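Local coordinates for protein ribonucleotide monophosphatase NagD (Escherichia coli, PDB 2C4N) that hydrolyses ribonucleoside 5'-phosphates to ribonucleosides and phosphate with the help of magnesium, and probably accepts a broad range of other phosphate compounds, at residues G84-V89 / T105-N110; A138-T143 / R169-V174; G12-D17 / N54-A59. All coordinates share one frame; numbering follows the deposited sequence.

Interaction 1 (G84-V89 / T105-N110); sequences GKKAYV and TITDVN
Tyr88 and Val89 reach across to Asp108 and Ile106 where strand 86-90 runs parallel to the start of strand 105-116, the two strands of a beta-alpha-beta unit with helix 94-101 between them. With CG anti to the backbone N (chi1 172°), the Tyr88 ring has Thr107 O at its edge, in plane, 3.9 Å from Tyr88 CD2. Asp108 crosses the tyrosine obliquely, its CB 3.8 Å from Tyr88 CD2, and its carboxylate plane is turned only 16° from the ring. The acid's OD2 makes a salt bridge with Lys129 of helix 124-135, which also packs on Tyr88. Val89 meets Ile106 through a single methyl, CG2, which is 4.1 Å from Ile106 CD1 and touches the CG2 branch as well; helix 94-101 covers both residues with Ile96. On the face of Lys86 and Thr105, the lysine chain passes the CG2 methyl of Thr107, and its CD comes within 3.9 Å of Asn110 O. Register is set by Thr105 N to Lys85 O, Ala87 N to Thr105 O and Thr107 N to Ala87 O. Through the other edge of strand 86-90, Lys86 and Tyr88 make backbone bonds to the later part of strand 105-116, from Asp112 to Ile115. Past the paired residues, Thr107 OG1 accepts from Val109 N at 2.8 Å, an ST turn.

Interaction 2 (A138-T143 / R169-V174); sequences ARFIAT and RKPFYV
In the parallel sheet of the cap domain, strand 139-142 pairs with strand 172-173, and Phe140 meets Pro171, the residue just before the second strand. Phe140 CG, anti to the backbone N (chi1 -164°), sends the ring alongside Pro171. Pro171 CB stands over the centre of the Phe140 ring, 3.3 Å from the centroid and 6° off the normal, a close CH-pi contact. At the edge of this ring, near its plane, is Arg169 O, 3.6 Å from Phe140 CE2 and buried without a hydrogen-bond partner. Three backbone bonds, Phe172 N to Phe140 O, Ala142 N to Phe172 O and Val174 N to Ala142 O, join the strands of a beta-alpha-beta unit whose crossover helix is 156-167. That helix lies against the face bearing Ala142 and Tyr173: Ala142 CB, touching Cys160, is 3.5 Å from Tyr173 CD2. On the face bearing Ile141 and Phe172, the branch methyl Ile141 CG2 comes 3.7 Å from Val174 CG2, and Pro234 of a second subunit packs on both Ile141 and Phe172. Arg169 NH1 donates to Ala138 O at 3.1 Å, the oxygen tilted 20° out of the guanidinium plane, and also to Val134 O.

Interaction 3 (G12-D17 / N54-A59); sequences GVLMHD and NRFATA
Arg55 stays extended from CG to NE (chi3 168°) while Met15 folds back at chi2 and chi3, and the two side chains slide past each other in opposite directions. The last torsion of Met15 (chi3 -76°) puts CE 3.7 Å from Ala59 CB. Met15 SD lies over the centre of the Phe56 ring, 4.3 Å from the centroid and 9° off the normal, a Met-aromatic contact. Met15 CG rests 3.7 Å from Phe56 CE1 and Leu14 CD1 meets the ring near its plane, so Leu14 at the edge and Met15 over one face meet one aromatic side chain of helix 49-58.

The polar half is a side-on grip. Arg55 NH2 reaches Asp17 O at 2.7 Å and NE reaches the same atom at 3.1 Å, both from one face of the carbonyl plane, with the oxygen in the guanidinium plane. Asp17 lies between strands 15-16 and 19-20, a hairpin consistent with the flap that follows the first strand in HAD phosphatases. Arg55 NH2 also forms a salt bridge with Asp11 OD1. An alanine at Arg55 would probably leave Asp17 O without these two donors, Asp11 OD1 without this salt bridge, and Met15 CE without the arginine chain beside it.

Two bonds to one backbone oxygen are likely to restrict rotation of the guanidinium about its chain, which would hold NH2 in place for Asp11, in keeping with the role inferred for Arg55 of orienting that residue for proton transfer.

Interactions 1 and 2 belong to one four-stranded parallel sheet: interaction 1 pairs strand 86-90 with the first residues of the broken strand 105-116, whose later part pairs with strand 139-142 of interaction 2. Their centres are 14 Å apart, and their nearest atoms about 6 Å, without touching. Interaction 3 lies beside the magnesium site of Asp9, Asp11 and Asp201; its centre is 34 Å from that of interaction 1 and 29 Å from that of interaction 2. The Leu14 side chain is about 9 Å from the magnesium ion. Interaction 2 probably borders the substrate site, as the Tyr173 side chain is about 7 Å from those of Asn43 and Asp146, probable substrate-binding and specificity residues.

Interaction 1 (G84-V89 / T105-N110)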
loop_
_atom_site.group_PDB
_atom_site.type_symbol
_atom_site.label_atom_id
_atom_site.label_comp_id
_atom_site.label_asym_id
_atom_site.label_seq_id
_atom_site.Cartn_x
_atom_site.Cartn_y
_atom_site.Cartn_z
ATOM N N GLY A 84 -3.735 25.720 19.831
ATOM C CA GLY A 84 -3.876 26.185 18.466
ATOM C C GLY A 84 -5.358 26.177 18.157
ATOM O O GLY A 84 -6.046 25.195 18.436
ATOM N N LYS A 85 -5.864 27.269 17.601
ATOM C CA LYS A 85 -7.281 27.350 17.285
ATOM C C LYS A 85 -7.542 27.908 15.897
ATOM O O LYS A 85 -8.555 28.559 15.663
ATOM C CB LYS A 85 -8.005 28.196 18.337
ATOM C CG LYS A 85 -8.149 27.508 19.688
ATOM C CD LYS A 85 -8.919 26.203 19.535
ATOM C CE LYS A 85 -9.034 25.442 20.849
ATOM N NZ LYS A 85 -10.387 25.542 21.466
ATOM N N LYS A 86 -6.609 27.662 14.986
ATOM C CA LYS A 86 -6.740 28.107 13.604
ATOM C C LYS A 86 -6.720 26.877 12.717
ATOM O O LYS A 86 -5.814 26.051 12.817
ATOM C CB LYS A 86 -5.593 29.041 13.218
ATOM C CG LYS A 86 -5.737 30.457 13.742
ATOM C CD LYS A 86 -4.706 31.378 13.109
ATOM C CE LYS A 86 -4.981 32.839 13.447
ATOM N NZ LYS A 86 -4.898 33.105 14.911
ATOM N N ALA A 87 -7.715 26.750 11.847
ATOM C CA ALA A 87 -7.774 25.587 10.982
ATOM C C ALA A 87 -8.301 25.868 9.588
ATOM O O ALA A 87 -9.169 26.720 9.394
ATOM C CB ALA A 87 -8.638 24.509 11.635
ATOM N N TYR A 88 -7.748 25.158 8.614
ATOM C CA TYR A 88 -8.232 25.265 7.252
ATOM C C TYR A 88 -9.140 24.042 7.184
ATOM O O TYR A 88 -8.689 22.912 7.401
ATOM C CB TYR A 88 -7.099 25.147 6.231
ATOM C CG TYR A 88 -7.625 25.073 4.819
ATOM C CD1 TYR A 88 -7.553 23.888 4.088
ATOM C CD2 TYR A 88 -8.264 26.168 4.239
ATOM C CE1 TYR A 88 -8.109 23.793 2.815
ATOM C CE2 TYR A 88 -8.827 26.083 2.967
ATOM C CZ TYR A 88 -8.746 24.892 2.261
ATOM O OH TYR A 88 -9.320 24.799 1.012
ATOM N N VAL A 89 -10.418 24.265 6.906
ATOM C CA VAL A 89 -11.367 23.170 6.875
ATOM C C VAL A 89 -11.912 22.832 5.502
ATOM O O VAL A 89 -12.311 23.708 4.735
ATOM C CB VAL A 89 -12.564 23.456 7.820
ATOM C CG1 VAL A 89 -13.540 22.287 7.811
ATOM C CG2 VAL A 89 -12.056 23.714 9.235
ATOM N N THR A 105 -10.986 29.454 14.633
ATOM C CA THR A 105 -11.010 30.472 13.601
ATOM C C THR A 105 -10.736 29.621 12.365
ATOM O O THR A 105 -9.797 28.824 12.356
ATOM C CB THR A 105 -9.874 31.507 13.777
ATOM O OG1 THR A 105 -10.193 32.400 14.852
ATOM C CG2 THR A 105 -9.677 32.312 12.490
ATOM N N ILE A 106 -11.571 29.755 11.345
ATOM C CA ILE A 106 -11.380 28.976 10.134
ATOM C C ILE A 106 -10.719 29.906 9.134
ATOM O O ILE A 106 -11.280 30.938 8.771
ATOM C CB ILE A 106 -12.733 28.432 9.626
ATOM C CG1 ILE A 106 -13.313 27.490 10.689
ATOM C CG2 ILE A 106 -12.558 27.703 8.298
ATOM C CD1 ILE A 106 -14.589 26.782 10.286
ATOM N N THR A 107 -9.516 29.543 8.700
ATOM C CA THR A 107 -8.746 30.397 7.805
ATOM C C THR A 107 -7.787 29.640 6.902
ATOM O O THR A 107 -7.402 28.505 7.196
ATOM C CB THR A 107 -7.902 31.386 8.637
ATOM O OG1 THR A 107 -7.046 32.150 7.779
ATOM C CG2 THR A 107 -7.039 30.621 9.639
ATOM N N ASP A 108 -7.404 30.276 5.800
ATOM C CA ASP A 108 -6.447 29.679 4.885
ATOM C C ASP A 108 -5.145 30.474 5.007
ATOM O O ASP A 108 -4.314 30.499 4.095
ATOM C CB ASP A 108 -6.978 29.681 3.446
ATOM C CG ASP A 108 -7.217 31.069 2.906
ATOM O OD1 ASP A 108 -7.047 32.052 3.657
ATOM O OD2 ASP A 108 -7.586 31.174 1.719
ATOM N N VAL A 109 -4.989 31.125 6.158
ATOM C CA VAL A 109 -3.795 31.905 6.475
ATOM C C VAL A 109 -3.154 31.332 7.737
ATOM O O VAL A 109 -3.725 31.411 8.824
ATOM C CB VAL A 109 -4.131 33.392 6.734
ATOM C CG1 VAL A 109 -2.860 34.159 7.072
ATOM C CG2 VAL A 109 -4.793 33.998 5.516
ATOM N N ASN A 110 -1.972 30.748 7.580
ATOM C CA ASN A 110 -1.240 30.158 8.697
ATOM C C ASN A 110 -2.098 29.297 9.627
ATOM O O ASN A 110 -2.149 29.524 10.838
ATOM C CB ASN A 110 -0.552 31.255 9.518
ATOM C CG ASN A 110 0.436 32.063 8.698
ATOM O OD1 ASN A 110 1.327 31.509 8.051
ATOM N ND2 ASN A 110 0.284 33.381 8.721
#

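Interaction 2 (A138-T143 / R169-V174)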
loop_
_atom_site.group_PDB
_atom_site.type_symbol
_atom_site.label_atom_id
_atom_site.label_comp_id
_atom_site.label_asym_id
_atom_site.label_seq_id
_atom_site.Cartn_x
_atom_site.Cartn_y
_atom_site.Cartn_z
ATOM N N ALA A 138 1.142 21.437 8.768
ATOM C CA ALA A 138 -0.119 21.593 9.483
ATOM C C ALA A 138 -0.569 20.245 10.040
ATOM O O ALA A 138 -0.325 19.201 9.428
ATOM C CB ALA A 138 -1.176 22.150 8.545
ATOM N N ARG A 139 -1.216 20.258 11.204
ATOM C CA ARG A 139 -1.706 19.018 11.800
ATOM C C ARG A 139 -2.914 18.533 10.987
ATOM O O ARG A 139 -3.940 19.213 10.893
ATOM C CB ARG A 139 -2.060 19.261 13.274
ATOM C CG ARG A 139 -0.819 19.629 14.103
ATOM C CD ARG A 139 -1.161 20.130 15.505
ATOM N NE ARG A 139 -1.800 19.108 16.333
ATOM C CZ ARG A 139 -2.112 19.279 17.616
ATOM N NH1 ARG A 139 -1.841 20.431 18.213
ATOM N NH2 ARG A 139 -2.694 18.303 18.299
ATOM N N PHE A 140 -2.763 17.347 10.401
ATOM C CA PHE A 140 -3.752 16.722 9.520
ATOM C C PHE A 140 -4.762 15.816 10.254
ATOM O O PHE A 140 -4.420 14.725 10.712
ATOM C CB PHE A 140 -2.968 15.937 8.454
ATOM C CG PHE A 140 -3.768 15.537 7.235
ATOM C CD1 PHE A 140 -5.018 16.089 6.958
ATOM C CD2 PHE A 140 -3.233 14.614 6.338
ATOM C CE1 PHE A 140 -5.724 15.722 5.802
ATOM C CE2 PHE A 140 -3.922 14.239 5.183
ATOM C CZ PHE A 140 -5.170 14.792 4.911
ATOM N N ILE A 141 -6.006 16.285 10.354
ATOM C CA ILE A 141 -7.077 15.555 11.036
ATOM C C ILE A 141 -8.249 15.332 10.082
ATOM O O ILE A 141 -8.600 16.222 9.307
ATOM C CB ILE A 141 -7.639 16.359 12.241
ATOM C CG1 ILE A 141 -6.499 16.940 13.082
ATOM C CG2 ILE A 141 -8.534 15.467 13.081
ATOM C CD1 ILE A 141 -5.615 15.906 13.726
ATOM N N ALA A 142 -8.868 14.157 10.161
ATOM C CA ALA A 142 -10.010 13.839 9.305
ATOM C C ALA A 142 -11.101 13.195 10.155
ATOM O O ALA A 142 -10.808 12.436 11.080
ATOM C CB ALA A 142 -9.581 12.896 8.180
ATOM N N THR A 143 -12.360 13.485 9.843
ATOM C CA THR A 143 -13.467 12.944 10.628
ATOM C C THR A 143 -13.650 11.429 10.575
ATOM O O THR A 143 -13.849 10.795 11.608
ATOM C CB THR A 143 -14.814 13.626 10.255
ATOM O OG1 THR A 143 -15.093 13.438 8.865
ATOM C CG2 THR A 143 -14.757 15.112 10.560
ATOM N N ARG A 169 1.509 12.546 3.331
ATOM C CA ARG A 169 1.163 12.347 4.731
ATOM C C ARG A 169 -0.271 11.867 4.903
ATOM O O ARG A 169 -1.142 12.165 4.087
ATOM C CB ARG A 169 1.363 13.648 5.515
ATOM C CG ARG A 169 2.803 14.127 5.586
ATOM C CD ARG A 169 2.873 15.434 6.351
ATOM N NE ARG A 169 2.425 15.260 7.729
ATOM C CZ ARG A 169 1.908 16.227 8.480
ATOM N NH1 ARG A 169 1.765 17.451 7.992
ATOM N NH2 ARG A 169 1.540 15.967 9.726
ATOM N N LYS A 170 -0.507 11.121 5.973
ATOM C CA LYS A 170 -1.834 10.608 6.262
ATOM C C LYS A 170 -2.429 11.333 7.457
ATOM O O LYS A 170 -1.714 11.747 8.364
ATOM C CB LYS A 170 -1.767 9.105 6.527
ATOM C CG LYS A 170 -1.454 8.301 5.279
ATOM C CD LYS A 170 -1.436 6.815 5.559
ATOM C CE LYS A 170 -1.583 6.018 4.273
ATOM N NZ LYS A 170 -1.463 4.555 4.526
ATOM N N PRO A 171 -3.758 11.489 7.473
ATOM C CA PRO A 171 -4.380 12.183 8.597
ATOM C C PRO A 171 -4.678 11.237 9.736
ATOM O O PRO A 171 -4.603 10.014 9.591
ATOM C CB PRO A 171 -5.668 12.713 7.988
ATOM C CG PRO A 171 -6.089 11.535 7.117
ATOM C CD PRO A 171 -4.765 11.121 6.456
ATOM N N PHE A 172 -5.013 11.821 10.873
ATOM C CA PHE A 172 -5.421 11.055 12.024
ATOM C C PHE A 172 -6.937 11.033 11.844
ATOM O O PHE A 172 -7.572 12.095 11.837
ATOM C CB PHE A 172 -5.080 11.784 13.325
ATOM C CG PHE A 172 -5.666 11.131 14.549
ATOM C CD1 PHE A 172 -5.114 9.960 15.064
ATOM C CD2 PHE A 172 -6.798 11.661 15.161
ATOM C CE1 PHE A 172 -5.684 9.330 16.167
ATOM C CE2 PHE A 172 -7.372 11.038 16.264
ATOM C CZ PHE A 172 -6.817 9.873 16.766
ATOM N N TYR A 173 -7.509 9.846 11.664
ATOM C CA TYR A 173 -8.954 9.716 11.508
ATOM C C TYR A 173 -9.558 9.609 12.899
ATOM O O TYR A 173 -9.162 8.757 13.695
ATOM C CB TYR A 173 -9.316 8.472 10.685
ATOM C CG TYR A 173 -9.062 8.616 9.199
ATOM C CD1 TYR A 173 -8.013 7.939 8.579
ATOM C CD2 TYR A 173 -9.878 9.422 8.412
ATOM C CE1 TYR A 173 -7.784 8.062 7.205
ATOM C CE2 TYR A 173 -9.659 9.555 7.042
ATOM C CZ TYR A 173 -8.614 8.872 6.446
ATOM O OH TYR A 173 -8.409 9.017 5.092
ATOM N N VAL A 174 -10.514 10.482 13.189
ATOM C CA VAL A 174 -11.151 10.507 14.498
ATOM C C VAL A 174 -12.182 9.397 14.687
ATOM O O VAL A 174 -12.308 8.842 15.777
ATOM C CB VAL A 174 -11.836 11.880 14.741
ATOM C CG1 VAL A 174 -12.608 11.863 16.060
ATOM C CG2 VAL A 174 -10.784 12.988 14.761
#

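Interaction 3 (G12-D17 / N54-A59)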
loop_
_atom_site.group_PDB
_atom_site.type_symbol
_atom_site.label_atom_id
_atom_site.label_comp_id
_atom_site.label_asym_id
_atom_site.label_seq_id
_atom_site.Cartn_x
_atom_site.Cartn_y
_atom_site.Cartn_z
ATOM N N GLY A 12 -27.436 0.579 9.640
ATOM C CA GLY A 12 -27.334 -0.868 9.564
ATOM C C GLY A 12 -27.686 -1.538 10.880
ATOM O O GLY A 12 -27.657 -2.762 10.988
ATOM N N VAL A 13 -28.023 -0.726 11.879
ATOM C CA VAL A 13 -28.375 -1.218 13.206
ATOM C C VAL A 13 -29.743 -0.683 13.640
ATOM O O VAL A 13 -30.645 -1.451 13.977
ATOM C CB VAL A 13 -27.324 -0.775 14.254
ATOM C CG1 VAL A 13 -27.733 -1.258 15.642
ATOM C CG2 VAL A 13 -25.942 -1.322 13.875
ATOM N N LEU A 14 -29.890 0.637 13.619
ATOM C CA LEU A 14 -31.136 1.278 14.025
ATOM C C LEU A 14 -31.885 1.805 12.813
ATOM O O LEU A 14 -33.121 1.849 12.797
ATOM C CB LEU A 14 -30.836 2.435 14.989
ATOM C CG LEU A 14 -30.172 2.040 16.316
ATOM C CD1 LEU A 14 -29.843 3.280 17.139
ATOM C CD2 LEU A 14 -31.107 1.128 17.089
ATOM N N MET A 15 -31.130 2.216 11.817
ATOM C CA MET A 15 -31.679 2.735 10.573
ATOM C C MET A 15 -31.138 2.064 9.312
ATOM O O MET A 15 -29.992 1.801 9.202
ATOM C CB MET A 15 -31.448 4.229 10.462
ATOM C CG MET A 15 -31.981 5.006 11.585
ATOM S SD MET A 15 -33.735 5.140 11.683
ATOM C CE MET A 15 -33.879 6.218 10.519
ATOM N N HIS A 16 -32.017 1.853 8.349
ATOM C CA HIS A 16 -31.632 1.704 6.986
ATOM C C HIS A 16 -32.031 2.892 6.180
ATOM O O HIS A 16 -33.142 3.080 5.832
ATOM C CB HIS A 16 -32.154 0.444 6.347
ATOM C CG HIS A 16 -31.601 -0.808 6.926
ATOM N ND1 HIS A 16 -32.394 -1.783 7.458
ATOM C CD2 HIS A 16 -30.342 -1.249 7.038
ATOM C CE1 HIS A 16 -31.646 -2.771 7.879
ATOM N NE2 HIS A 16 -30.395 -2.467 7.643
ATOM N N ASP A 17 -31.026 3.695 5.963
ATOM C CA ASP A 17 -31.212 4.976 5.463
ATOM C C ASP A 17 -32.208 5.760 6.277
ATOM O O ASP A 17 -32.002 6.072 7.389
ATOM C CB ASP A 17 -31.743 4.852 4.057
ATOM C CG ASP A 17 -30.987 5.612 3.124
ATOM O OD1 ASP A 17 -31.333 6.790 2.884
ATOM O OD2 ASP A 17 -30.017 5.021 2.609
ATOM N N ASN A 54 -34.578 14.431 14.093
ATOM C CA ASN A 54 -35.636 14.569 13.137
ATOM C C ASN A 54 -35.755 13.388 12.167
ATOM O O ASN A 54 -36.812 12.936 11.871
ATOM C CB ASN A 54 -35.537 15.865 12.385
ATOM C CG ASN A 54 -35.767 17.055 13.258
ATOM O OD1 ASN A 54 -36.206 16.906 14.350
ATOM N ND2 ASN A 54 -35.468 18.217 12.757
ATOM N N ARG A 55 -34.607 12.921 11.709
ATOM C CA ARG A 55 -34.553 11.763 10.820
ATOM C C ARG A 55 -35.159 10.549 11.524
ATOM O O ARG A 55 -35.942 9.802 10.935
ATOM C CB ARG A 55 -33.100 11.480 10.431
ATOM C CG ARG A 55 -32.878 10.187 9.663
ATOM C CD ARG A 55 -31.387 9.952 9.459
ATOM N NE ARG A 55 -31.081 8.605 8.978
ATOM C CZ ARG A 55 -29.868 8.066 9.022
ATOM N NH1 ARG A 55 -28.855 8.763 9.522
ATOM N NH2 ARG A 55 -29.665 6.832 8.582
ATOM N N PHE A 56 -34.796 10.357 12.790
ATOM C CA PHE A 56 -35.309 9.239 13.581
ATOM C C PHE A 56 -36.813 9.379 13.820
ATOM O O PHE A 56 -37.567 8.413 13.689
ATOM C CB PHE A 56 -34.593 9.166 14.932
ATOM C CG PHE A 56 -33.372 8.275 14.935
ATOM C CD1 PHE A 56 -32.329 8.488 14.039
ATOM C CD2 PHE A 56 -33.271 7.225 15.841
ATOM C CE1 PHE A 56 -31.194 7.662 14.044
ATOM C CE2 PHE A 56 -32.146 6.395 15.858
ATOM C CZ PHE A 56 -31.104 6.617 14.954
ATOM N N ALA A 57 -37.238 10.585 14.174
ATOM C CA ALA A 57 -38.649 10.849 14.436
ATOM C C ALA A 57 -39.483 10.642 13.173
ATOM O O ALA A 57 -40.594 10.118 13.232
ATOM C CB ALA A 57 -38.824 12.267 14.965
ATOM N N THR A 58 -38.947 11.055 12.031
ATOM C CA THR A 58 -39.646 10.890 10.761
ATOM C C THR A 58 -39.851 9.397 10.508
ATOM O O THR A 58 -40.846 8.981 9.908
ATOM C CB THR A 58 -38.831 11.492 9.593
ATOM O OG1 THR A 58 -38.677 12.903 9.789
ATOM C CG2 THR A 58 -39.528 11.237 8.263
ATOM N N ALA A 59 -38.902 8.594 10.982
ATOM C CA ALA A 59 -38.951 7.145 10.811
ATOM C C ALA A 59 -39.750 6.465 11.916
ATOM O O ALA A 59 -39.868 5.242 11.944
ATOM C CB ALA A 59 -37.534 6.576 10.769
#